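Long-range contacts in SYE1 (Shewanella oneidensis, PDB 4AWT), which binds FMN and probably reduces carbon-carbon double bonds of its substrates at the expense of NADH or NADPH: residues R19-L25 against D317-R323; E57-P63 against T71-Y75; P118-S122 against L187-F191; L207-L211 against L250-A255. The protein carries 1 engineered substitution. All coordinates share one frame. Numbering follows the deposited sequence.

All four contacts belong to one eight-stranded (βα)8 barrel with FMN bound in it. Interaction 1 closes the barrel by joining its first and last strands, and its C-terminal ends hold the ribityl and phosphate parts of the flavin. Interaction 2 touches it, Leu25 O lying 3.2 Å from Glu57 CB, and reaches FMN through Gly58; their centres are 20 Å apart. Interactions 3 and 4 lie farther out, on the loops and helices that follow the third, fourth and fifth strands. Their centres are 15 Å apart and they meet where Phe191 O lies 3.4 Å from Arg210 CB. Interaction 4 borders the ethyl hydrogen carbonate pocket, while interaction 3 contacts neither ligand.

Interaction 1: R19-L25 against D317-R323; sequences RIVMPPL and DMIGFGR. Engineered in segment 19-25: Leu25 (natural residue Met). With FMN (flavin mononucleotide), chain B; SO4 (sulfate ion), chain C.
The seam of a TIM barrel, where the eighth strand joins the first, runs into the FMN site. The extended strands 20-22 and 318-320 are parallel, their axes 4.5 Å apart at closest approach and inclined by 35°. Ile20 pairs with Ile319 (CA-CA 5.3 Å) and Val21 with Gly320 (4.2 Å). Ile319 N donates to Arg19 O and Val21 N to Ile319 O, both at 2.9 Å, and Phe321 N to Val21 O at 3.1 Å. On one face Ile20 CG2 lies 4.0 Å from CD1 of Phe321 (chi1 m), and Ile319 packs on helix 304-312; on the other, CG2 of Val21 (chi1 t) meets Met318 CE at 3.6 Å. Arg19 extends its NH1 to Asp317 O (2.9 Å), and a water links NH1 to Asp317 OD1, while OD2 is bound by Arg289. As is usual in this fold, the ligand sits at the C-terminal ends of the strands. Pro24 O accepts from FMN O2' at 2.7 Å. Gly322 N donates to FMN O3P (2.8 Å); an ideal CB would fall 2.7 Å from O1P, so even alanine's methyl would clash. Arg323 grips the phosphate with N and NE on O1P (2.8 and 2.9 Å) and NH2 on O2P (2.8 Å). Pro23 CG rests 3.5 Å from Gly322 CA, and the engineered Leu25, chi1 m, puts CD2 3.6 Å from FMN C9.

Interaction 2: E57-P63 against T71-Y75; sequences EGTQISP and TPGIY
Tyr75, Gln60 and Pro72 lose the most surface where strand 53-60, ending at Gln60, meets the irregular loop 71-75; the segments' end-to-end directions are 60° apart. Nearest CA pairs are Gln60 with Gly73 (4.7 Å) and Ile61 with Ile74 (5.7 Å). Gln60, chi1 p with chi2 near -92°, folds its amide back over Thr71: OE1 accepts from Thr71 OG1 (2.7 Å) and NE2 donates to Thr71 O (2.9 Å), a double hold suited to an amide, with donor and acceptor side by side. Its backbone O accepts from Ile74 N at 3.1 Å. Tyr75, chi1 p and chi2 88°, turns one ring face to Ser62 and Pro63; Pro63 CD stands 3.9 Å from the ring centroid, a CH-pi contact. Tyr75 OH and Gln60 NE2 share a water, at 2.7 and 3.0 Å. Pro72 presents its O to Thr59 OG1 (2.7 Å) and its ring to the aliphatic part of Glu57 (CG to CG 3.9 Å), whose carboxylate binds Tyr45. This barrel β-to-α loop folds back on its own strand, whose Gly58 hydrogen-bonds FMN O4. Trp83 of helix 77-92 packs against Pro72 and Ile74, Ile74 also leans on strand 96-102, and Ile61 faces helix 153-172.

Interaction 3: P118-S122 against L187-F191; sequences PISSS and LINQF
Segment 118-122 is extended through strand 119-120 and then kinks, Ser121 adopting helical angles (-61/-41), while 187-191 lies in a short helix. Their CA atoms come nearest at Ser120-Leu187 (6.2 Å) and Ser121-Phe191 (5.5 Å). Ser120 OG donates to Gln190 OE1 at 2.7 Å. Ser121, chi1 p, sends its OG to the backbone O of Gln190 (2.8 Å); a small hydroxyl suits this spot because it reaches a carbonyl close to the helix end at 192. In the barrel, 118-122 belongs to the long excursion between strand 96-102 and helix 153-172, and helix 187-192 follows strand 177-181, so the contact ties together two adjacent β-to-α connections. Ser121 CB also sits squarely over the Phe191 ring, 3.6 Å from its centroid and 1° off the normal, a CH-pi contact. Leu187, chi1 t and chi2 p, brings CD1 to 3.9 Å from Ser120 CA and from Ile119 O. Gln190 OE1 accepts a second hydrogen bond, from Arg106 N, and its NE2 donates to Gly185 O and Val104 O.

Interaction 4: L207-L211 against L250-A255; sequences LENRL and LTYTAA
Two leucines four residues apart, Leu207 and Leu211, are the bumps of this contact; the hollows lie on helix 248-261 among Leu250, Thr251, Ala254 and Ala255. The nearest CA pairs are Leu207-Thr251 (6.6 Å) and Leu211-Ala255 (6.8 Å), so the two segments advance in the same sense. Leu207, chi1 t and chi2 p, drives its fork between residues: CD1 lies 3.7 Å from Thr251 CA, while CD2 reaches Leu250 CG (3.9 Å) and Ala254 CB (3.8 Å). Leu211, chi1 m and chi2 t, enters the next hollow, CD1 at 3.9 Å from Ala254 CB and CD2 at 4.0 Å from Ala255 CB. Alanine suits both positions, since its lone methyl leaves room for the leucine tips. The short helix 207-210 thus meets the helix that follows barrel strand 230-234. On one flank Arg210 NH1 donates to Thr251 OG1 at 3.3 Å, and a water joins Arg210 NH2 (2.8 Å) to the same OG1 (2.7 Å). Thr251 OG1 is also bonded to Asp245, and Arg210 NH2 to the bound ethyl hydrogen carbonate. The chemistry is therefore divided: aliphatic surfaces mate the helices, while the polar flank ties the arginine of the small-ligand pocket to Thr251.

Interaction 1: R19-L25 against D317-R323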
loop_
_atom_site.group_PDB
_atom_site.type_symbol
_atom_site.label_atom_id
_atom_site.label_comp_id
_atom_site.label_asym_id
_atom_site.label_seq_id
_atom_site.Cartn_x
_atom_site.Cartn_y
_atom_site.Cartn_z
ATOM N N ARG A 19 9.744 -15.254 3.720
ATOM C CA ARG A 19 8.389 -15.016 3.273
ATOM C C ARG A 19 7.707 -13.879 4.014
ATOM O O ARG A 19 6.482 -13.709 3.873
ATOM C CB ARG A 19 7.515 -16.271 3.412
ATOM C CG ARG A 19 8.066 -17.496 2.747
ATOM C CD ARG A 19 8.389 -17.314 1.298
ATOM N NE ARG A 19 8.749 -18.580 0.641
ATOM C CZ ARG A 19 7.896 -19.429 0.140
ATOM N NH1 ARG A 19 6.595 -19.236 0.216
ATOM N NH2 ARG A 19 8.334 -20.544 -0.440
ATOM N N ILE A 20 8.455 -13.133 4.818
ATOM C CA ILE A 20 7.895 -12.078 5.657
ATOM C C ILE A 20 7.974 -10.741 4.912
ATOM O O ILE A 20 9.032 -10.352 4.420
ATOM C CB ILE A 20 8.653 -12.008 6.992
ATOM C CG1 ILE A 20 8.462 -13.318 7.746
ATOM C CG2 ILE A 20 8.239 -10.788 7.789
ATOM C CD1 ILE A 20 9.439 -13.499 8.889
ATOM N N VAL A 21 6.846 -10.028 4.920
ATOM C CA VAL A 21 6.754 -8.713 4.331
ATOM C C VAL A 21 6.507 -7.673 5.424
ATOM O O VAL A 21 5.684 -7.852 6.311
ATOM C CB VAL A 21 5.617 -8.682 3.284
ATOM C CG1 VAL A 21 5.454 -7.302 2.683
ATOM C CG2 VAL A 21 5.883 -9.732 2.219
ATOM N N MET A 22 7.219 -6.541 5.310
ATOM C CA MET A 22 6.834 -5.332 6.006
ATOM C C MET A 22 5.896 -4.594 5.060
ATOM O O MET A 22 6.344 -4.093 4.018
ATOM C CB MET A 22 8.046 -4.462 6.347
ATOM C CG MET A 22 7.651 -3.176 7.036
ATOM S SD MET A 22 9.111 -2.182 7.366
ATOM C CE MET A 22 8.343 -0.682 7.963
ATOM N N PRO A 23 4.600 -4.588 5.326
ATOM C CA PRO A 23 3.640 -3.975 4.400
ATOM C C PRO A 23 3.714 -2.465 4.571
ATOM O O PRO A 23 4.341 -1.952 5.492
ATOM C CB PRO A 23 2.312 -4.550 4.899
ATOM C CG PRO A 23 2.492 -4.594 6.401
ATOM C CD PRO A 23 3.959 -4.997 6.603
ATOM N N PRO A 24 3.018 -1.746 3.674
ATOM C CA PRO A 24 3.007 -0.284 3.738
ATOM C C PRO A 24 2.444 0.207 5.052
ATOM O O PRO A 24 1.360 -0.189 5.471
ATOM C CB PRO A 24 2.086 0.109 2.585
ATOM C CG PRO A 24 2.298 -0.965 1.604
ATOM C CD PRO A 24 2.302 -2.215 2.489
ATOM N N LEU A 25 3.161 1.160 5.693
ATOM C CA LEU A 25 2.735 1.727 6.963
ATOM C C LEU A 25 3.019 3.218 6.954
ATOM O O LEU A 25 4.141 3.659 7.250
ATOM C CB LEU A 25 3.447 1.055 8.152
ATOM C CG LEU A 25 3.208 -0.447 8.280
ATOM C CD1 LEU A 25 4.354 -1.084 9.059
ATOM C CD2 LEU A 25 1.850 -0.733 8.938
ATOM N N ASP A 317 1.879 -17.018 -0.523
ATOM C CA ASP A 317 3.300 -17.236 -0.610
ATOM C C ASP A 317 4.091 -16.422 0.410
ATOM O O ASP A 317 5.158 -16.856 0.859
ATOM C CB ASP A 317 3.785 -16.903 -2.020
ATOM C CG ASP A 317 3.084 -17.695 -3.050
ATOM O OD1 ASP A 317 3.089 -18.954 -2.947
ATOM O OD2 ASP A 317 2.469 -17.095 -3.975
ATOM N N MET A 318 3.607 -15.235 0.736
ATOM C CA MET A 318 4.244 -14.339 1.677
ATOM C C MET A 318 3.180 -13.738 2.575
ATOM O O MET A 318 2.023 -13.615 2.169
ATOM C CB MET A 318 5.026 -13.243 1.002
ATOM C CG MET A 318 6.066 -13.696 0.000
ATOM S SD MET A 318 7.041 -12.361 -0.693
ATOM C CE MET A 318 8.192 -12.079 0.648
ATOM N N ILE A 319 3.596 -13.312 3.765
ATOM C CA ILE A 319 2.692 -12.749 4.737
ATOM C C ILE A 319 3.287 -11.442 5.260
ATOM O O ILE A 319 4.440 -11.405 5.678
ATOM C CB ILE A 319 2.400 -13.727 5.892
ATOM C CG1 ILE A 319 1.736 -14.997 5.387
ATOM C CG2 ILE A 319 1.578 -13.044 6.981
ATOM C CD1 ILE A 319 0.312 -14.829 4.897
ATOM N N GLY A 320 2.456 -10.389 5.238
ATOM C CA GLY A 320 2.838 -9.143 5.821
ATOM C C GLY A 320 2.335 -9.015 7.249
ATOM O O GLY A 320 1.252 -9.475 7.591
ATOM N N PHE A 321 3.149 -8.324 8.059
ATOM C CA PHE A 321 2.846 -8.019 9.460
ATOM C C PHE A 321 2.990 -6.527 9.617
ATOM O O PHE A 321 4.112 -6.007 9.461
ATOM C CB PHE A 321 3.807 -8.730 10.413
ATOM C CG PHE A 321 3.820 -10.230 10.262
ATOM C CD1 PHE A 321 4.575 -10.839 9.286
ATOM C CD2 PHE A 321 3.075 -11.038 11.092
ATOM C CE1 PHE A 321 4.611 -12.201 9.137
ATOM C CE2 PHE A 321 3.120 -12.412 10.945
ATOM C CZ PHE A 321 3.910 -12.985 9.984
ATOM N N GLY A 322 1.888 -5.810 9.832
ATOM C CA GLY A 322 1.921 -4.364 9.863
ATOM C C GLY A 322 2.241 -3.835 11.244
ATOM O O GLY A 322 3.365 -3.481 11.564
ATOM N N ARG A 323 1.208 -3.828 12.095
ATOM C CA ARG A 323 1.381 -3.328 13.472
ATOM C C ARG A 323 2.538 -3.987 14.174
ATOM O O ARG A 323 3.318 -3.274 14.837
ATOM C CB ARG A 323 0.038 -3.362 14.204
ATOM C CG ARG A 323 -0.855 -2.245 13.687
ATOM C CD ARG A 323 -2.327 -2.402 14.004
ATOM N NE ARG A 323 -2.945 -3.393 13.151
ATOM C CZ ARG A 323 -4.248 -3.573 13.091
ATOM N NH1 ARG A 323 -5.049 -2.826 13.863
ATOM N NH2 ARG A 323 -4.770 -4.476 12.246
HETATM N N1 FMN B . -1.762 0.173 4.049
HETATM C C2 FMN B . -1.385 0.620 2.857
HETATM O O2 FMN B . -1.626 -0.019 1.798
HETATM N N3 FMN B . -0.702 1.823 2.748
HETATM C C4 FMN B . -0.380 2.609 3.842
HETATM O O4 FMN B . 0.333 3.632 3.663
HETATM C C4A FMN B . -0.880 2.181 5.070
HETATM N N5 FMN B . -0.690 2.954 6.215
HETATM C C5A FMN B . -0.821 2.300 7.470
HETATM C C6 FMN B . -0.392 2.926 8.613
HETATM C C7 FMN B . -0.477 2.303 9.882
HETATM C C7M FMN B . 0.130 3.005 11.072
HETATM C C8 FMN B . -1.051 1.070 9.956
HETATM C C8M FMN B . -1.153 0.317 11.267
HETATM C C9 FMN B . -1.508 0.423 8.790
HETATM C C9A FMN B . -1.390 1.023 7.535
HETATM N N10 FMN B . -1.789 0.354 6.359
HETATM C C10 FMN B . -1.475 0.906 5.131
HETATM C "C1'" FMN B . -2.325 -1.007 6.452
HETATM C "C2'" FMN B . -1.245 -2.074 6.710
HETATM O "O2'" FMN B . -0.417 -2.237 5.571
HETATM C "C3'" FMN B . -1.835 -3.438 7.009
HETATM O "O3'" FMN B . -2.510 -3.984 5.886
HETATM C "C4'" FMN B . -2.776 -3.486 8.227
HETATM O "O4'" FMN B . -2.243 -2.772 9.332
HETATM C "C5'" FMN B . -3.175 -4.902 8.597
HETATM O "O5'" FMN B . -2.034 -5.684 8.987
HETATM P P FMN B . -1.713 -5.896 10.556
HETATM O O1P FMN B . -1.308 -4.547 11.097
HETATM O O2P FMN B . -2.973 -6.418 11.210
HETATM O O3P FMN B . -0.578 -6.890 10.537
HETATM S S SO4 C . -4.331 -2.297 17.459
HETATM O O1 SO4 C . -4.530 -1.336 16.273
HETATM O O2 SO4 C . -5.523 -3.054 17.634
HETATM O O3 SO4 C . -3.385 -3.443 16.970
HETATM O O4 SO4 C . -3.613 -1.749 18.573
HETATM O O HOH W 1 4.590 -20.611 -1.478
#

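Interaction 2: E57-P63 against T71-Y75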
loop_
_atom_site.group_PDB
_atom_site.type_symbol
_atom_site.label_atom_id
_atom_site.label_comp_id
_atom_site.label_asym_id
_atom_site.label_seq_id
_atom_site.Cartn_x
_atom_site.Cartn_y
_atom_site.Cartn_z
ATOM N N GLU A 57 5.567 2.785 2.951
ATOM C CA GLU A 57 4.361 3.533 3.155
ATOM C C GLU A 57 3.887 4.152 1.846
ATOM O O GLU A 57 4.678 4.469 0.954
ATOM C CB GLU A 57 4.582 4.630 4.200
ATOM C CG GLU A 57 5.630 5.699 3.816
ATOM C CD GLU A 57 6.269 6.228 5.090
ATOM O OE1 GLU A 57 5.613 6.959 5.865
ATOM O OE2 GLU A 57 7.459 5.907 5.317
ATOM N N GLY A 58 2.582 4.402 1.766
ATOM C CA GLY A 58 2.070 5.062 0.564
ATOM C C GLY A 58 2.813 6.357 0.320
ATOM O O GLY A 58 3.054 7.168 1.210
ATOM N N THR A 59 3.138 6.574 -0.961
ATOM C CA THR A 59 3.866 7.773 -1.356
ATOM C C THR A 59 3.109 8.390 -2.530
ATOM O O THR A 59 2.881 7.782 -3.575
ATOM C CB THR A 59 5.345 7.445 -1.620
ATOM O OG1 THR A 59 6.059 8.643 -1.919
ATOM C CG2 THR A 59 5.646 6.458 -2.699
ATOM N N GLN A 60 2.631 9.605 -2.317
ATOM C CA GLN A 60 1.704 10.222 -3.273
ATOM C C GLN A 60 2.408 10.553 -4.571
ATOM O O GLN A 60 3.540 11.045 -4.632
ATOM C CB GLN A 60 1.019 11.456 -2.703
ATOM C CG GLN A 60 1.934 12.602 -2.273
ATOM C CD GLN A 60 2.335 12.547 -0.834
ATOM O OE1 GLN A 60 2.213 11.493 -0.171
ATOM N NE2 GLN A 60 2.858 13.625 -0.304
ATOM N N ILE A 61 1.668 10.338 -5.675
ATOM C CA ILE A 61 2.173 10.511 -7.015
ATOM C C ILE A 61 2.098 11.944 -7.531
ATOM O O ILE A 61 2.634 12.234 -8.588
ATOM C CB ILE A 61 1.454 9.555 -7.998
ATOM C CG1 ILE A 61 -0.021 9.919 -8.161
ATOM C CG2 ILE A 61 1.654 8.120 -7.588
ATOM C CD1 ILE A 61 -0.768 9.086 -9.178
ATOM N N SER A 62 1.437 12.820 -6.792
ATOM C CA SER A 62 1.239 14.192 -7.227
ATOM C C SER A 62 0.743 14.979 -6.025
ATOM O O SER A 62 0.344 14.389 -4.995
ATOM C CB SER A 62 0.194 14.289 -8.324
ATOM O OG SER A 62 -1.091 14.040 -7.760
ATOM N N PRO A 63 0.689 16.308 -6.122
ATOM C CA PRO A 63 0.157 17.089 -5.012
ATOM C C PRO A 63 -1.268 16.771 -4.629
ATOM O O PRO A 63 -1.639 16.919 -3.463
ATOM C CB PRO A 63 0.305 18.541 -5.517
ATOM C CG PRO A 63 1.471 18.480 -6.454
ATOM C CD PRO A 63 1.342 17.142 -7.141
ATOM N N THR A 71 2.899 12.952 4.610
ATOM C CA THR A 71 3.301 11.746 3.916
ATOM C C THR A 71 4.293 12.086 2.830
ATOM O O THR A 71 4.230 13.170 2.200
ATOM C CB THR A 71 2.092 10.964 3.373
ATOM O OG1 THR A 71 1.382 11.744 2.383
ATOM C CG2 THR A 71 1.110 10.651 4.471
ATOM N N PRO A 72 5.270 11.223 2.564
ATOM C CA PRO A 72 6.298 11.530 1.581
ATOM C C PRO A 72 5.789 11.395 0.179
ATOM O O PRO A 72 5.088 10.436 -0.142
ATOM C CB PRO A 72 7.360 10.430 1.846
ATOM C CG PRO A 72 6.522 9.260 2.369
ATOM C CD PRO A 72 5.474 9.926 3.241
ATOM N N GLY A 73 6.160 12.321 -0.707
ATOM C CA GLY A 73 5.838 12.199 -2.094
ATOM C C GLY A 73 6.903 11.501 -2.898
ATOM O O GLY A 73 8.000 11.208 -2.427
ATOM N N ILE A 74 6.582 11.272 -4.199
ATOM C CA ILE A 74 7.514 10.656 -5.121
ATOM C C ILE A 74 7.488 11.350 -6.467
ATOM O O ILE A 74 7.741 10.720 -7.502
ATOM C CB ILE A 74 7.343 9.130 -5.174
ATOM C CG1 ILE A 74 8.539 8.402 -5.772
ATOM C CG2 ILE A 74 6.024 8.731 -5.820
ATOM C CD1 ILE A 74 8.647 6.961 -5.309
ATOM N N TYR A 75 7.215 12.654 -6.484
ATOM C CA TYR A 75 7.085 13.399 -7.722
ATOM C C TYR A 75 8.097 14.540 -7.884
ATOM O O TYR A 75 8.239 14.988 -9.037
ATOM C CB TYR A 75 5.633 13.902 -7.943
ATOM C CG TYR A 75 5.111 14.758 -6.860
ATOM C CD1 TYR A 75 5.308 16.147 -6.862
ATOM C CD2 TYR A 75 4.416 14.247 -5.758
ATOM C CE1 TYR A 75 4.848 16.953 -5.851
ATOM C CE2 TYR A 75 3.960 15.026 -4.737
ATOM C CZ TYR A 75 4.186 16.415 -4.800
ATOM O OH TYR A 75 3.751 17.215 -3.771
HETATM O O HOH W 2 2.660 16.362 -1.426
#

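Interaction 3: P118-S122 against L187-F191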
loop_
_atom_site.group_PDB
_atom_site.type_symbol
_atom_site.label_atom_id
_atom_site.label_comp_id
_atom_site.label_asym_id
_atom_site.label_seq_id
_atom_site.Cartn_x
_atom_site.Cartn_y
_atom_site.Cartn_z
ATOM N N PRO A 118 -11.161 17.257 -3.756
ATOM C CA PRO A 118 -10.725 15.896 -4.084
ATOM C C PRO A 118 -11.382 15.370 -5.347
ATOM O O PRO A 118 -12.477 15.823 -5.706
ATOM C CB PRO A 118 -11.188 15.106 -2.846
ATOM C CG PRO A 118 -11.286 16.096 -1.764
ATOM C CD PRO A 118 -11.813 17.317 -2.449
ATOM N N ILE A 119 -10.767 14.374 -5.972
ATOM C CA ILE A 119 -11.319 13.717 -7.134
ATOM C C ILE A 119 -11.673 12.280 -6.812
ATOM O O ILE A 119 -11.066 11.634 -5.946
ATOM C CB ILE A 119 -10.390 13.778 -8.343
ATOM C CG1 ILE A 119 -9.045 13.062 -8.166
ATOM C CG2 ILE A 119 -10.162 15.259 -8.731
ATOM C CD1 ILE A 119 -8.182 12.943 -9.379
ATOM N N SER A 120 -12.628 11.748 -7.589
ATOM C CA SER A 120 -13.038 10.352 -7.435
ATOM C C SER A 120 -13.634 9.865 -8.734
ATOM O O SER A 120 -13.718 10.584 -9.733
ATOM C CB SER A 120 -13.997 10.214 -6.280
ATOM O OG SER A 120 -14.263 8.849 -5.935
ATOM N N SER A 121 -14.107 8.613 -8.712
ATOM C CA SER A 121 -14.909 8.116 -9.835
ATOM C C SER A 121 -16.180 8.959 -9.974
ATOM O O SER A 121 -16.614 9.245 -11.086
ATOM C CB SER A 121 -15.225 6.665 -9.607
ATOM O OG SER A 121 -15.875 6.543 -8.325
ATOM N N SER A 122 -16.788 9.295 -8.857
ATOM C CA SER A 122 -18.080 9.886 -8.719
ATOM C C SER A 122 -18.066 11.047 -7.790
ATOM O O SER A 122 -17.032 11.384 -7.203
ATOM C CB SER A 122 -19.030 8.794 -8.170
ATOM O OG SER A 122 -19.018 7.793 -9.220
ATOM N N LEU A 187 -8.202 5.800 -4.560
ATOM C CA LEU A 187 -8.791 6.196 -5.832
ATOM C C LEU A 187 -9.173 5.029 -6.703
ATOM O O LEU A 187 -10.302 4.960 -7.210
ATOM C CB LEU A 187 -7.835 7.106 -6.617
ATOM C CG LEU A 187 -8.432 7.592 -7.936
ATOM C CD1 LEU A 187 -9.658 8.457 -7.767
ATOM C CD2 LEU A 187 -7.352 8.324 -8.734
ATOM N N ILE A 188 -8.239 4.117 -6.959
ATOM C CA ILE A 188 -8.575 3.019 -7.865
ATOM C C ILE A 188 -9.713 2.185 -7.292
ATOM O O ILE A 188 -10.610 1.731 -8.016
ATOM C CB ILE A 188 -7.337 2.205 -8.245
ATOM C CG1 ILE A 188 -6.310 3.131 -8.948
ATOM C CG2 ILE A 188 -7.707 1.022 -9.122
ATOM C CD1 ILE A 188 -5.023 2.496 -9.203
ATOM N N ASN A 189 -9.685 1.974 -5.971
ATOM C CA ASN A 189 -10.742 1.236 -5.311
ATOM C C ASN A 189 -12.090 1.922 -5.440
ATOM O O ASN A 189 -13.129 1.229 -5.456
ATOM C CB ASN A 189 -10.280 0.998 -3.876
ATOM C CG ASN A 189 -10.975 -0.052 -3.054
ATOM O OD1 ASN A 189 -10.461 -0.366 -1.968
ATOM N ND2 ASN A 189 -12.052 -0.634 -3.535
ATOM N N GLN A 190 -12.116 3.251 -5.537
ATOM C CA GLN A 190 -13.336 4.010 -5.756
ATOM C C GLN A 190 -13.933 3.772 -7.161
ATOM O O GLN A 190 -15.113 4.043 -7.333
ATOM C CB GLN A 190 -13.071 5.504 -5.557
ATOM C CG GLN A 190 -12.761 5.862 -4.105
ATOM C CD GLN A 190 -11.914 7.080 -3.922
ATOM O OE1 GLN A 190 -12.037 8.089 -4.661
ATOM N NE2 GLN A 190 -11.023 7.062 -2.963
ATOM N N PHE A 191 -13.140 3.290 -8.095
ATOM C CA PHE A 191 -13.642 2.811 -9.376
ATOM C C PHE A 191 -14.074 1.347 -9.327
ATOM O O PHE A 191 -15.075 0.975 -9.920
ATOM C CB PHE A 191 -12.619 2.975 -10.506
ATOM C CG PHE A 191 -12.449 4.387 -11.011
ATOM C CD1 PHE A 191 -11.703 5.327 -10.304
ATOM C CD2 PHE A 191 -13.067 4.795 -12.183
ATOM C CE1 PHE A 191 -11.537 6.604 -10.782
ATOM C CE2 PHE A 191 -12.919 6.073 -12.654
ATOM C CZ PHE A 191 -12.149 6.970 -11.960
#

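Interaction 4: L207-L211 against L250-A255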
loop_
_atom_site.group_PDB
_atom_site.type_symbol
_atom_site.label_atom_id
_atom_site.label_comp_id
_atom_site.label_asym_id
_atom_site.label_seq_id
_atom_site.Cartn_x
_atom_site.Cartn_y
_atom_site.Cartn_z
ATOM N N LEU A 207 -18.907 -4.707 -14.711
ATOM C CA LEU A 207 -17.654 -5.171 -14.093
ATOM C C LEU A 207 -16.464 -4.810 -14.954
ATOM O O LEU A 207 -15.468 -4.278 -14.453
ATOM C CB LEU A 207 -17.765 -6.691 -13.892
ATOM C CG LEU A 207 -16.484 -7.320 -13.341
ATOM C CD1 LEU A 207 -16.005 -6.665 -12.047
ATOM C CD2 LEU A 207 -16.775 -8.825 -13.197
ATOM N N GLU A 208 -16.528 -5.077 -16.253
ATOM C CA GLU A 208 -15.439 -4.718 -17.149
ATOM C C GLU A 208 -15.127 -3.240 -17.026
ATOM O O GLU A 208 -13.949 -2.820 -16.983
ATOM C CB GLU A 208 -15.874 -5.030 -18.593
ATOM C CG GLU A 208 -14.883 -4.672 -19.666
ATOM C CD GLU A 208 -15.356 -4.712 -21.092
ATOM O OE1 GLU A 208 -16.201 -5.553 -21.489
ATOM O OE2 GLU A 208 -14.871 -3.897 -21.931
ATOM N N ASN A 209 -16.156 -2.406 -16.998
ATOM C CA ASN A 209 -15.943 -0.962 -16.930
ATOM C C ASN A 209 -15.325 -0.561 -15.609
ATOM O O ASN A 209 -14.467 0.322 -15.557
ATOM C CB ASN A 209 -17.223 -0.246 -17.190
ATOM C CG ASN A 209 -17.672 -0.268 -18.623
ATOM O OD1 ASN A 209 -17.019 -0.847 -19.493
ATOM N ND2 ASN A 209 -18.780 0.389 -18.874
ATOM N N ARG A 210 -15.789 -1.166 -14.507
ATOM C CA ARG A 210 -15.256 -0.798 -13.185
ATOM C C ARG A 210 -13.803 -1.231 -13.059
ATOM O O ARG A 210 -13.080 -0.541 -12.286
ATOM C CB ARG A 210 -16.082 -1.427 -12.083
ATOM C CG ARG A 210 -17.412 -0.742 -11.874
ATOM C CD ARG A 210 -18.217 -1.331 -10.722
ATOM N NE ARG A 210 -18.796 -2.631 -11.022
ATOM C CZ ARG A 210 -18.473 -3.827 -10.564
ATOM N NH1 ARG A 210 -17.459 -4.005 -9.719
ATOM N NH2 ARG A 210 -19.166 -4.885 -10.978
ATOM N N LEU A 211 -13.361 -2.239 -13.748
ATOM C CA LEU A 211 -11.962 -2.661 -13.718
ATOM C C LEU A 211 -11.105 -1.917 -14.708
ATOM O O LEU A 211 -9.874 -2.099 -14.722
ATOM C CB LEU A 211 -11.836 -4.168 -13.953
ATOM C CG LEU A 211 -12.496 -5.033 -12.873
ATOM C CD1 LEU A 211 -12.367 -6.487 -13.219
ATOM C CD2 LEU A 211 -11.924 -4.763 -11.505
ATOM N N LEU A 250 -17.010 -12.029 -7.248
ATOM C CA LEU A 250 -16.907 -11.928 -8.695
ATOM C C LEU A 250 -15.909 -10.822 -9.058
ATOM O O LEU A 250 -15.029 -11.010 -9.873
ATOM C CB LEU A 250 -18.286 -11.674 -9.299
ATOM C CG LEU A 250 -18.289 -11.474 -10.795
ATOM C CD1 LEU A 250 -17.754 -12.640 -11.596
ATOM C CD2 LEU A 250 -19.708 -11.140 -11.225
ATOM N N THR A 251 -16.112 -9.644 -8.463
ATOM C CA THR A 251 -15.300 -8.483 -8.859
ATOM C C THR A 251 -13.814 -8.775 -8.667
ATOM O O THR A 251 -13.001 -8.481 -9.520
ATOM C CB THR A 251 -15.688 -7.271 -8.050
ATOM O OG1 THR A 251 -17.040 -6.945 -8.358
ATOM C CG2 THR A 251 -14.786 -6.066 -8.305
ATOM N N TYR A 252 -13.475 -9.329 -7.499
ATOM C CA TYR A 252 -12.070 -9.481 -7.124
ATOM C C TYR A 252 -11.444 -10.722 -7.698
ATOM O O TYR A 252 -10.234 -10.715 -7.967
ATOM C CB TYR A 252 -11.873 -9.309 -5.611
ATOM C CG TYR A 252 -11.989 -7.857 -5.253
ATOM C CD1 TYR A 252 -13.182 -7.230 -4.969
ATOM C CD2 TYR A 252 -10.843 -7.050 -5.272
ATOM C CE1 TYR A 252 -13.246 -5.884 -4.699
ATOM C CE2 TYR A 252 -10.899 -5.716 -5.004
ATOM C CZ TYR A 252 -12.111 -5.116 -4.712
ATOM O OH TYR A 252 -12.097 -3.764 -4.440
ATOM N N THR A 253 -12.207 -11.792 -7.963
ATOM C CA THR A 253 -11.677 -12.901 -8.758
ATOM C C THR A 253 -11.349 -12.393 -10.155
ATOM O O THR A 253 -10.332 -12.717 -10.743
ATOM C CB THR A 253 -12.634 -14.099 -8.746
ATOM O OG1 THR A 253 -12.807 -14.557 -7.350
ATOM C CG2 THR A 253 -12.127 -15.250 -9.512
ATOM N N ALA A 254 -12.275 -11.593 -10.727
ATOM C CA ALA A 254 -12.038 -11.002 -12.050
ATOM C C ALA A 254 -10.831 -10.087 -12.021
ATOM O O ALA A 254 -10.001 -10.139 -12.950
ATOM C CB ALA A 254 -13.269 -10.257 -12.531
ATOM N N ALA A 255 -10.709 -9.283 -10.980
ATOM C CA ALA A 255 -9.544 -8.378 -10.883
ATOM C C ALA A 255 -8.270 -9.182 -10.817
ATOM O O ALA A 255 -7.267 -8.846 -11.464
ATOM C CB ALA A 255 -9.652 -7.474 -9.698
HETATM O O HOH W 3 -19.366 -7.342 -9.619
#